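Local coordinates for protein leucine aminopeptidase A1, chloroplastic (Solanum lycopersicum, PDB 5D8N) that removes N-terminal amino acids, preferably leucine, from peptides as a magnesium-dependent homohexameric aminopeptidase of family M17, and also acts as a protein-folding chaperone, at residues A[20-25]-A[174-178]; A[208-212]-A[337-342]; A[216-221]-A[513-517]; A[228-233]-A[275-280]; A[422-426]-A[503-507]. The protein carries 1 engineered substitution. All coordinates share one frame; numbering follows the deposited sequence.

Interaction 1. Residues A[20-25]-A[174-178]; sequences TRPNES and NRFRS
N174 and R175 open the turn that N23 leans on. N174 starts a type I beta turn that runs to R177, and the two are also joined through their side chains: R177 NE and NH2 grip N174 OD1 side-on, both nitrogens on one oxygen that lies in the guanidinium plane. The NE bond is the shorter, N174 OD1 to R177 NE 2.7 Å. R175 has the largest share of the contact. Its carbonyl O accepts from N23 N at 2.8 Å, nearly straight at 169° and on a lone pair in the carbonyl plane; the same oxygen has P22 CA 3.3 Å away as a CH...O contact, and one water bridges it, at longer range, to R21 O. Further out along the R175 side chain, CG passes N23 O at 3.5 Å, and a bend at chi3 (-66°) brings one face of the guanidinium against F176 CE2, while D173 takes NH2 in a salt bridge. F176 CB points off, yet with CG beside the backbone N (chi1 -48°) the ring swings in: R175 CB sits over the centre of one face, P22 CB approaches CE1 obliquely at 4.0 Å, and T20 CG2 lies by CD1. Beyond it, F176 O bonds to T378 of a second subunit, as S178 OG does to D469 there. A beta turn in the loop ahead of strand 187-191 thus receives the extended N-terminal segment at a subunit interface of the hexamer.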
# COMPACT_ATOMS: atom_id res chain seq x y z
N THR A 20 7.65 28.07 -22.12
CA THR A 20 9.01 28.03 -21.66
C THR A 20 9.96 28.24 -22.83
O THR A 20 9.77 27.70 -23.92
CB THR A 20 9.27 26.74 -20.88
OG1 THR A 20 8.48 26.78 -19.69
CG2 THR A 20 10.75 26.60 -20.52
N ARG A 21 10.93 29.10 -22.61
CA ARG A 21 11.92 29.42 -23.64
C ARG A 21 13.31 29.14 -23.09
O ARG A 21 13.75 29.74 -22.12
CB ARG A 21 11.78 30.89 -24.05
CG ARG A 21 12.75 31.31 -25.14
CD ARG A 21 12.65 32.80 -25.43
NE ARG A 21 13.58 33.26 -26.46
CZ ARG A 21 13.44 34.41 -27.12
NH1 ARG A 21 12.43 35.23 -26.86
NH2 ARG A 21 14.31 34.74 -28.07
N PRO A 22 13.98 28.14 -23.65
CA PRO A 22 15.35 27.91 -23.17
C PRO A 22 16.26 29.12 -23.37
O PRO A 22 16.16 29.82 -24.37
CB PRO A 22 15.86 26.76 -24.04
CG PRO A 22 14.66 26.25 -24.77
CD PRO A 22 13.62 27.33 -24.81
N ASN A 23 17.06 29.43 -22.36
CA ASN A 23 18.08 30.46 -22.49
C ASN A 23 19.16 29.93 -23.43
O ASN A 23 19.36 28.72 -23.56
CB ASN A 23 18.73 30.78 -21.16
CG ASN A 23 17.75 31.25 -20.11
OD1 ASN A 23 17.72 30.70 -18.99
ND2 ASN A 23 16.88 32.15 -20.49
N GLU A 24 19.81 30.86 -24.12
CA GLU A 24 20.87 30.50 -25.07
C GLU A 24 22.04 29.97 -24.27
O GLU A 24 22.43 30.60 -23.28
CB GLU A 24 21.28 31.73 -25.90
CG GLU A 24 20.17 32.32 -26.78
CD GLU A 24 19.30 31.27 -27.46
OE1 GLU A 24 18.08 31.17 -27.16
OE2 GLU A 24 19.84 30.46 -28.25
N SER A 25 22.47 28.75 -24.56
CA SER A 25 23.65 28.19 -23.91
C SER A 25 24.88 29.04 -24.25
O SER A 25 25.28 29.14 -25.41
CB SER A 25 23.91 26.74 -24.34
OG SER A 25 22.74 26.11 -24.82
N ASN A 174 22.02 25.77 -17.67
CA ASN A 174 21.20 26.85 -17.15
C ASN A 174 20.09 27.31 -18.08
O ASN A 174 19.58 28.43 -17.95
CB ASN A 174 22.09 28.06 -16.85
CG ASN A 174 23.03 27.80 -15.70
OD1 ASN A 174 22.64 27.25 -14.67
ND2 ASN A 174 24.29 28.08 -15.91
N ARG A 175 19.81 26.50 -19.09
CA ARG A 175 18.82 26.87 -20.07
C ARG A 175 17.42 27.14 -19.48
O ARG A 175 16.64 27.84 -20.12
CB ARG A 175 18.71 25.74 -21.09
CG ARG A 175 19.90 25.62 -22.02
CD ARG A 175 19.72 24.42 -22.95
NE ARG A 175 19.74 23.18 -22.19
CZ ARG A 175 19.20 22.03 -22.60
NH1 ARG A 175 18.73 21.92 -23.83
NH2 ARG A 175 19.19 20.97 -21.80
N PHE A 176 17.07 26.52 -18.36
CA PHE A 176 15.70 26.62 -17.83
C PHE A 176 15.57 27.31 -16.48
O PHE A 176 14.56 27.14 -15.81
CB PHE A 176 15.05 25.24 -17.74
CG PHE A 176 15.23 24.43 -18.99
CD1 PHE A 176 14.53 24.77 -20.13
CD2 PHE A 176 16.14 23.41 -19.04
CE1 PHE A 176 14.77 24.11 -21.32
CE2 PHE A 176 16.36 22.74 -20.22
CZ PHE A 176 15.70 23.11 -21.37
N ARG A 177 16.57 28.09 -16.11
CA ARG A 177 16.52 28.84 -14.88
C ARG A 177 17.08 30.25 -15.07
O ARG A 177 17.87 30.51 -15.97
CB ARG A 177 17.25 28.15 -13.73
CG ARG A 177 18.67 27.72 -14.02
CD ARG A 177 19.21 26.87 -12.87
NE ARG A 177 20.56 26.40 -13.15
CZ ARG A 177 21.08 25.25 -12.72
NH1 ARG A 177 20.37 24.45 -11.95
NH2 ARG A 177 22.30 24.91 -13.13
N SER A 178 16.46 31.17 -14.35
CA SER A 178 16.46 32.58 -14.68
C SER A 178 17.71 33.18 -14.06
O SER A 178 18.19 34.21 -14.51
CB SER A 178 15.17 33.26 -14.15
OG SER A 178 13.97 32.59 -14.57
O HOH W 1 13.81 29.28 -19.24

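Interaction 2. Residues A[208-212]-A[337-342]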
# COMPACT_ATOMS: atom_id res chain seq x y z
N HIS A 208 36.20 15.97 -28.59
CA HIS A 208 35.14 15.53 -29.48
C HIS A 208 34.15 14.65 -28.71
O HIS A 208 32.93 14.78 -28.87
CB HIS A 208 35.70 14.74 -30.67
CG HIS A 208 36.59 15.55 -31.56
ND1 HIS A 208 36.44 16.91 -31.71
CD2 HIS A 208 37.55 15.17 -32.44
CE1 HIS A 208 37.29 17.34 -32.62
NE2 HIS A 208 38.00 16.31 -33.05
N VAL A 209 34.68 13.74 -27.91
CA VAL A 209 33.83 12.88 -27.12
C VAL A 209 33.00 13.73 -26.15
O VAL A 209 31.80 13.52 -26.03
CB VAL A 209 34.67 11.81 -26.40
CG1 VAL A 209 33.80 11.04 -25.41
CG2 VAL A 209 35.26 10.85 -27.40
N CYS A 210 33.64 14.65 -25.42
CA CYS A 210 32.93 15.50 -24.46
C CYS A 210 31.77 16.23 -25.12
O CYS A 210 30.74 16.42 -24.50
CB CYS A 210 33.85 16.51 -23.78
SG CYS A 210 35.05 15.77 -22.62
N ALA A 211 31.95 16.71 -26.35
CA ALA A 211 30.86 17.45 -26.98
C ALA A 211 29.66 16.54 -27.20
O ALA A 211 28.50 16.97 -27.09
CB ALA A 211 31.33 18.10 -28.28
N GLY A 212 29.92 15.27 -27.48
CA GLY A 212 28.87 14.27 -27.50
C GLY A 212 28.25 13.99 -26.14
O GLY A 212 27.05 13.89 -26.03
N LYS A 337 27.39 12.61 -32.64
CA LYS A 337 28.07 13.88 -32.55
C LYS A 337 29.58 13.73 -32.41
O LYS A 337 30.36 14.38 -33.11
CB LYS A 337 27.45 14.68 -31.40
CG LYS A 337 28.17 15.97 -31.04
CD LYS A 337 27.95 17.03 -32.08
CE LYS A 337 28.52 18.36 -31.59
NZ LYS A 337 28.58 19.30 -32.76
N ALA A 338 30.01 12.84 -31.52
CA ALA A 338 31.42 12.56 -31.39
C ALA A 338 32.02 12.00 -32.69
O ALA A 338 33.07 12.46 -33.15
CB ALA A 338 31.67 11.61 -30.22
N LEU A 339 31.38 10.99 -33.25
CA LEU A 339 31.94 10.28 -34.38
C LEU A 339 31.97 11.16 -35.61
O LEU A 339 32.83 11.03 -36.47
CB LEU A 339 31.16 9.00 -34.61
CG LEU A 339 31.41 7.95 -33.51
CD1 LEU A 339 30.41 6.81 -33.62
CD2 LEU A 339 32.83 7.39 -33.57
N GLY A 340 31.04 12.09 -35.70
CA GLY A 340 31.05 13.02 -36.81
C GLY A 340 32.33 13.83 -36.88
O GLY A 340 32.86 14.03 -37.98
N GLU A 341 32.87 14.20 -35.71
CA GLU A 341 34.15 14.88 -35.62
C GLU A 341 35.31 13.92 -35.82
O GLU A 341 36.33 14.29 -36.39
CB GLU A 341 34.32 15.57 -34.26
CG GLU A 341 33.34 16.70 -34.01
CD GLU A 341 33.82 18.03 -34.55
OE1 GLU A 341 34.80 18.07 -35.32
OE2 GLU A 341 33.07 19.01 -34.35
N ILE A 342 35.27 12.77 -35.14
CA ILE A 342 36.41 11.87 -35.10
C ILE A 342 36.65 11.20 -36.45
O ILE A 342 37.80 10.97 -36.85
CB ILE A 342 36.22 10.80 -34.03
CG1 ILE A 342 36.21 11.43 -32.63
CG2 ILE A 342 37.33 9.75 -34.13
CD1 ILE A 342 35.62 10.55 -31.56
O HOH W 2 31.91 16.05 -31.19
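H208-G212 and K337-I342 are helical and run nearly antiparallel, their axes 7.8 Å apart at closest with 155° between their directions. V209 and A338 bring the backbones nearest, CA to CA 4.9 Å, an approach permitted by small residues: A338 CB lies 3.7 Å from H208 O and also rests against V209 CA, while G212 offers a bare CA to K337 CG. A water ties the two backbones, donating to H208 O and to K337 O. Among the side chains, H208 packs face-on against E341. E341 CB stands over the centre of the imidazole, 3.5 Å from the ring centroid, a CH-pi contact; the bend of E341 at chi2 (-87°) then turns its carboxylate nearly parallel to the ring (planes 9° apart). E341 OE1 comes to 3.7 Å of H208 CE1 without a hydrogen bond to the ring; OE2 bonds to Y243, whose hydroxyl also takes K337 NZ. Beside the ring, I342 CG1 meets H208 CB at 3.9 Å, and its CD1 reaches V209 CG2 at 4.2 Å. With an alanine in place of H208, E341 CB would probably lose the flat face it packs on, and I342 CG1 part of its cover. V523 of helix 519-527 also packs on A338 and I342. The arrangement is a close antiparallel helix pair with an alanine and a glycine at the interface, joining the long helix 197-221 to helix 327-342 of the catalytic domain.

Interaction 3. Residues A[216-221]-A[513-517]; sequences GRELVN and NATGY. With MG (magnesium ion), chain H.
N221 and R217 hold the 513-517 segment by three hydrogen bonds. N221 uses both ends of its amide: OD1 accepts from A514 N at 2.9 Å, while ND2 gives to N513 OD1 at 3.0 Å from above the carbonyl plane, a more bent bond (143°). The two amide planes stand 51° apart, and ND2 has a further acceptor in D173. R217 runs extended from CG to NE (chi3 179°), carrying NE to T515 O at 2.9 Å; the bond is straight, and although the oxygen lies close to the guanidinium plane, NE sits above the carbonyl plane of T515. A water accepts from R217 NH2 and donates to T515 O, so this carbonyl is held twice. T515 OG1 in turn accepts from Y517 N, an ST turn, and is bonded to P505 O. Packing fills in between these polar ends: V220 CB and A514 CB press together at 3.4 Å, tighter than usual, and R217 CG lies against G516 N. G516, with positive phi, has no CB to press on R217 CG. At this end of the helix V220 O binds a magnesium ion at 2.3 Å, A222 O and four waters completing six ligands. The ion is a site apart from the catalytic pair. The last helical turn thus faces two ways. Its side chains satisfy backbone groups and the N513 side chain, while V220 O binds the cation directly and L219 O holds one of its waters; the partial negative charge of the C-terminal carbonyls is likely to favour this.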
# COMPACT_ATOMS: atom_id res chain seq x y z
N GLY A 216 24.33 14.74 -24.99
CA GLY A 216 23.52 13.76 -24.28
C GLY A 216 22.92 14.28 -22.98
O GLY A 216 21.74 14.11 -22.72
N ARG A 217 23.72 14.95 -22.15
CA ARG A 217 23.21 15.57 -20.92
C ARG A 217 22.11 16.57 -21.22
O ARG A 217 21.05 16.54 -20.57
CB ARG A 217 24.33 16.33 -20.20
CG ARG A 217 25.39 15.40 -19.65
CD ARG A 217 26.36 16.13 -18.76
NE ARG A 217 27.36 15.20 -18.24
CZ ARG A 217 28.36 15.56 -17.44
NH1 ARG A 217 28.44 16.82 -17.05
NH2 ARG A 217 29.34 14.70 -17.17
N GLU A 218 22.33 17.40 -22.24
CA GLU A 218 21.30 18.40 -22.59
C GLU A 218 19.99 17.80 -23.05
O GLU A 218 18.91 18.24 -22.64
CB GLU A 218 21.84 19.35 -23.65
CG GLU A 218 22.86 20.34 -23.09
CD GLU A 218 23.36 21.30 -24.15
OE1 GLU A 218 23.43 20.90 -25.34
OE2 GLU A 218 23.77 22.43 -23.79
N LEU A 219 20.09 16.70 -23.80
CA LEU A 219 18.88 16.07 -24.32
C LEU A 219 18.06 15.49 -23.18
O LEU A 219 16.84 15.53 -23.21
CB LEU A 219 19.23 15.01 -25.35
CG LEU A 219 19.79 15.57 -26.66
CD1 LEU A 219 20.25 14.43 -27.55
CD2 LEU A 219 18.75 16.40 -27.38
N VAL A 220 18.73 14.96 -22.17
CA VAL A 220 18.07 14.35 -21.02
C VAL A 220 17.60 15.42 -20.04
O VAL A 220 16.52 15.31 -19.51
CB VAL A 220 19.00 13.34 -20.32
CG1 VAL A 220 18.33 12.75 -19.09
CG2 VAL A 220 19.39 12.21 -21.27
N ASN A 221 18.46 16.36 -19.66
CA ASN A 221 18.03 17.42 -18.78
C ASN A 221 16.75 18.09 -19.25
O ASN A 221 15.98 18.59 -18.44
CB ASN A 221 19.12 18.48 -18.67
CG ASN A 221 20.26 18.09 -17.76
OD1 ASN A 221 20.18 17.13 -16.99
ND2 ASN A 221 21.36 18.79 -17.88
N ASN A 513 21.15 15.87 -12.16
CA ASN A 513 21.41 16.19 -13.55
C ASN A 513 21.63 14.89 -14.29
O ASN A 513 22.12 13.93 -13.70
CB ASN A 513 22.62 17.13 -13.69
CG ASN A 513 22.32 18.39 -14.52
OD1 ASN A 513 23.07 18.76 -15.42
ND2 ASN A 513 21.21 19.06 -14.20
N ALA A 514 21.49 14.96 -15.61
CA ALA A 514 21.87 13.89 -16.51
C ALA A 514 23.39 13.73 -16.59
O ALA A 514 24.13 14.69 -16.41
CB ALA A 514 21.30 14.17 -17.89
N THR A 515 23.84 12.54 -16.98
CA THR A 515 25.27 12.27 -17.05
C THR A 515 25.80 12.20 -18.47
O THR A 515 27.00 12.36 -18.68
CB THR A 515 25.64 10.93 -16.36
OG1 THR A 515 24.89 9.89 -16.97
CG2 THR A 515 25.30 10.97 -14.86
N GLY A 516 24.96 11.80 -19.41
CA GLY A 516 25.40 11.44 -20.75
C GLY A 516 26.15 10.13 -20.76
O GLY A 516 26.94 9.85 -21.67
N TYR A 517 25.88 9.30 -19.74
CA TYR A 517 26.38 7.94 -19.71
C TYR A 517 26.16 7.23 -21.03
O TYR A 517 25.05 7.19 -21.55
CB TYR A 517 25.74 7.15 -18.57
CG TYR A 517 26.20 5.72 -18.49
CD1 TYR A 517 25.58 4.72 -19.23
CD2 TYR A 517 27.20 5.34 -17.62
CE1 TYR A 517 26.07 3.42 -19.24
CE2 TYR A 517 27.59 4.02 -17.49
CZ TYR A 517 27.08 3.08 -18.35
OH TYR A 517 27.50 1.77 -18.23
MG MG H . 14.32 15.16 -20.01
O HOH W 3 29.60 12.00 -18.02
O HOH W 4 14.64 14.56 -22.21
O HOH W 5 14.04 15.47 -17.85
O HOH W 6 12.24 14.62 -20.44
O HOH W 7 14.54 13.03 -19.74

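Interaction 4. Residues A[228-233]-A[275-280]; sequences TPAVLA and NPPYFI
Y278 packs on A230 and A233 at the start of helix 229-242, and its side chain can be followed outward. CB meets A233 CB at 4.1 Å. With CG beside the backbone N (chi1 -70°) the ring turns back toward the first helical turn, where CD2 lies 3.6 Å from A230 CA and, a little farther, by the backbone C of P229. CE2 then touches A230 CB at 3.7 Å. Two residues on, I280 also points to the helix: CD1 settles against A233 CA and against L232 CG, each 3.8 Å away, the side chains of L232 and I280 crossing at about a right angle. At the opposite end P229 CB rests 3.4 Å from P276 O, and a water that donates to P276 O accepts from A230 N, giving a partner to an amide of the first turn. T228 caps the helix through OG1, which accepts from V231 N at 3.1 Å, and its CG2 is turned to the N275 side chain. An alanine in place of T228 would probably leave V231 N without its capping acceptor and open a gap beside N275. Helix and strand axes run within 27° of parallel. I251 of strand 247-252 packs on A233, Y278 and I280, beneath the same helix. What the chemistry implies is a division of labour: apolar groups fasten the helix to the edge region of the eight-stranded catalytic sheet, while hydroxyl and water serve the amides of its first turn.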
# COMPACT_ATOMS: atom_id res chain seq x y z
N THR A 228 10.53 17.21 -27.48
CA THR A 228 9.52 16.36 -28.07
C THR A 228 10.16 15.47 -29.12
O THR A 228 11.34 15.61 -29.40
CB THR A 228 8.48 17.23 -28.79
OG1 THR A 228 9.14 18.02 -29.77
CG2 THR A 228 7.79 18.17 -27.79
N PRO A 229 9.41 14.51 -29.65
CA PRO A 229 9.95 13.69 -30.72
C PRO A 229 10.36 14.48 -31.97
O PRO A 229 11.43 14.25 -32.52
CB PRO A 229 8.82 12.70 -31.02
CG PRO A 229 8.11 12.55 -29.72
CD PRO A 229 8.15 13.94 -29.11
N ALA A 230 9.58 15.49 -32.32
CA ALA A 230 9.92 16.38 -33.44
C ALA A 230 11.20 17.17 -33.17
O ALA A 230 12.10 17.17 -34.00
CB ALA A 230 8.79 17.36 -33.70
N VAL A 231 11.37 17.62 -31.93
CA VAL A 231 12.63 18.27 -31.54
C VAL A 231 13.83 17.34 -31.50
O VAL A 231 14.91 17.66 -32.02
CB VAL A 231 12.51 19.02 -30.20
CG1 VAL A 231 13.87 19.55 -29.74
CG2 VAL A 231 11.55 20.18 -30.38
N LEU A 232 13.61 16.12 -31.03
CA LEU A 232 14.68 15.12 -31.10
C LEU A 232 15.09 14.86 -32.56
O LEU A 232 16.27 14.73 -32.88
CB LEU A 232 14.24 13.83 -30.43
CG LEU A 232 15.33 12.83 -30.10
CD1 LEU A 232 16.34 13.47 -29.16
CD2 LEU A 232 14.75 11.60 -29.40
N ALA A 233 14.11 14.75 -33.45
CA ALA A 233 14.44 14.57 -34.87
C ALA A 233 15.22 15.75 -35.44
O ALA A 233 16.16 15.55 -36.22
CB ALA A 233 13.18 14.37 -35.69
N ASN A 275 1.97 15.61 -30.03
CA ASN A 275 3.40 15.51 -30.36
C ASN A 275 3.67 14.21 -31.11
O ASN A 275 4.04 13.19 -30.53
CB ASN A 275 4.26 15.56 -29.08
CG ASN A 275 4.13 16.87 -28.33
OD1 ASN A 275 3.88 16.90 -27.13
ND2 ASN A 275 4.36 17.96 -29.03
N PRO A 276 3.51 14.25 -32.44
CA PRO A 276 3.66 13.05 -33.27
C PRO A 276 5.03 12.39 -33.13
O PRO A 276 6.03 13.07 -32.89
CB PRO A 276 3.49 13.58 -34.70
CG PRO A 276 2.94 14.96 -34.61
CD PRO A 276 3.21 15.46 -33.22
N PRO A 277 5.11 11.11 -33.51
CA PRO A 277 6.33 10.34 -33.41
C PRO A 277 7.20 10.41 -34.67
O PRO A 277 6.68 10.73 -35.73
CB PRO A 277 5.82 8.92 -33.31
CG PRO A 277 4.59 8.93 -34.13
CD PRO A 277 3.98 10.29 -33.95
N TYR A 278 8.51 10.29 -34.50
CA TYR A 278 9.44 10.33 -35.60
C TYR A 278 10.47 9.24 -35.37
O TYR A 278 11.07 9.12 -34.30
CB TYR A 278 10.14 11.69 -35.71
CG TYR A 278 9.20 12.78 -36.16
CD1 TYR A 278 8.82 12.89 -37.50
CD2 TYR A 278 8.56 13.59 -35.23
CE1 TYR A 278 7.83 13.77 -37.91
CE2 TYR A 278 7.60 14.50 -35.64
CZ TYR A 278 7.28 14.63 -36.98
OH TYR A 278 6.27 15.49 -37.36
N PHE A 279 10.76 8.51 -36.44
CA PHE A 279 11.74 7.43 -36.37
C PHE A 279 13.01 7.99 -37.00
O PHE A 279 13.04 8.36 -38.16
CB PHE A 279 11.18 6.21 -37.12
CG PHE A 279 12.01 4.97 -36.96
CD1 PHE A 279 13.14 4.77 -37.75
CD2 PHE A 279 11.59 3.96 -36.12
CE1 PHE A 279 13.89 3.61 -37.61
CE2 PHE A 279 12.34 2.80 -36.00
CZ PHE A 279 13.50 2.63 -36.73
N ILE A 280 14.06 8.04 -36.20
CA ILE A 280 15.30 8.68 -36.55
C ILE A 280 16.33 7.67 -37.01
O ILE A 280 16.65 6.71 -36.30
CB ILE A 280 15.87 9.45 -35.34
CG1 ILE A 280 14.91 10.56 -34.92
CG2 ILE A 280 17.22 10.03 -35.68
CD1 ILE A 280 15.20 11.11 -33.54
O HOH W 8 6.65 15.51 -31.73

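Interaction 5. Residues A[422-426]-A[503-507]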
# COMPACT_ATOMS: atom_id res chain seq x y z
N GLY A 422 22.45 -1.35 -8.63
CA GLY A 422 22.53 -0.06 -8.01
C GLY A 422 22.40 1.07 -9.01
O GLY A 422 22.17 0.85 -10.19
N PRO A 423 22.61 2.30 -8.55
CA PRO A 423 22.44 3.48 -9.41
C PRO A 423 23.53 3.72 -10.45
O PRO A 423 23.32 4.51 -11.38
CB PRO A 423 22.41 4.64 -8.41
CG PRO A 423 23.10 4.14 -7.18
CD PRO A 423 22.79 2.65 -7.14
N SER A 424 24.69 3.08 -10.29
CA SER A 424 25.89 3.51 -10.98
C SER A 424 26.41 2.54 -12.05
O SER A 424 27.34 2.89 -12.78
CB SER A 424 27.01 3.76 -9.98
OG SER A 424 26.64 4.66 -8.97
N VAL A 425 25.84 1.34 -12.12
CA VAL A 425 26.38 0.27 -12.95
C VAL A 425 25.29 -0.27 -13.88
O VAL A 425 24.26 -0.76 -13.43
CB VAL A 425 26.90 -0.91 -12.08
CG1 VAL A 425 27.50 -1.99 -12.99
CG2 VAL A 425 27.98 -0.45 -11.10
N ALA A 426 25.52 -0.17 -15.18
CA ALA A 426 24.54 -0.63 -16.15
C ALA A 426 24.66 -2.13 -16.34
O ALA A 426 25.73 -2.71 -16.17
CB ALA A 426 24.73 0.10 -17.47
N ALA A 503 19.10 2.27 -16.94
CA ALA A 503 18.20 2.98 -16.04
C ALA A 503 18.90 3.76 -14.94
O ALA A 503 18.45 4.86 -14.61
CB ALA A 503 17.18 2.03 -15.44
N GLY A 504 19.94 3.19 -14.33
CA GLY A 504 20.63 3.89 -13.25
C GLY A 504 21.53 5.00 -13.75
O GLY A 504 21.36 6.15 -13.35
N PRO A 505 22.60 4.64 -14.47
CA PRO A 505 23.68 5.64 -14.53
C PRO A 505 23.46 6.84 -15.45
O PRO A 505 24.30 7.77 -15.43
CB PRO A 505 24.90 4.84 -14.95
CG PRO A 505 24.40 3.55 -15.49
CD PRO A 505 23.06 3.30 -14.86
N VAL A 506 22.35 6.87 -16.17
CA VAL A 506 22.07 8.02 -17.03
C VAL A 506 21.73 9.28 -16.24
O VAL A 506 21.63 10.35 -16.81
CB VAL A 506 20.98 7.75 -18.08
CG1 VAL A 506 21.39 6.64 -19.04
CG2 VAL A 506 19.68 7.39 -17.40
N TRP A 507 21.37 9.13 -14.98
CA TRP A 507 20.93 10.25 -14.19
C TRP A 507 21.65 10.21 -12.87
O TRP A 507 21.69 9.16 -12.24
CB TRP A 507 19.42 10.19 -13.94
CG TRP A 507 18.91 11.33 -13.16
CD1 TRP A 507 18.60 11.37 -11.81
CD2 TRP A 507 18.70 12.65 -13.66
NE1 TRP A 507 18.30 12.66 -11.45
CE2 TRP A 507 18.36 13.46 -12.57
CE3 TRP A 507 18.68 13.19 -14.94
CZ2 TRP A 507 18.03 14.78 -12.72
CZ3 TRP A 507 18.36 14.51 -15.10
CH2 TRP A 507 18.08 15.31 -13.99
O HOH W 9 22.92 7.16 -11.12
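P505 lies against the chain from P423 to A426 through CB, CG and CD. CG touches A426 CB at 4.0 Å and comes about as near to A426 N, CB faces S424 O at 3.8 Å, and CD looks to P423 O. That carbonyl is the focus of the contact. P423 O sits 3.0 Å from G504 C and 3.2 Å from P505 N, which as a proline nitrogen has no hydrogen to share, and P505 CA adds a CH...O contact at 3.4 Å. A water lies 2.7 Å from P423 O and 2.6 Å from W507 O and can donate to them, though it has more acceptors in reach than protons. Having no side chain, which would clash with P423 O, G504 lets the backbones come close, G504 CA lying 4.3 Å from P423 CA. In the next shell, G504 begins a type I beta turn that ends at W507 and is closed by a weak bond from W507 N to G504 O. V506 pairs by its backbone with T515, while Y517 packs on both A426 and P505. N324 takes the carbonyl of A503. S424 N bonds to Y459 OH of a third subunit, and that tyrosine also packs on P423 and V425. The contact joins the exit of helix 416-421, where G422 has positive phi, to the loop after strand 496-501, just before strand 426-429 enters the sheet as its antiparallel neighbour.

Overall arrangement
From the N terminus, interaction 1 comes first: residues 20-25 meet 174-178, closing a loop of 148 residues around most of the N-terminal domain before any other contact opens. Helix 197-221 then starts two contacts that cross along the chain, interaction 2 running forward to helix 327-342 and interaction 3 much farther, to 513-517. Interaction 4 is a short closure within both of these spans, and interaction 5 lies within that of interaction 3 alone. R175 reaches E218 to connect interactions 1 and 3, L219 packs on L232 toward interaction 4, and the T515 region adjoins interaction 5. Helix 197-221 thereby links the N-terminal domain with the catalytic one.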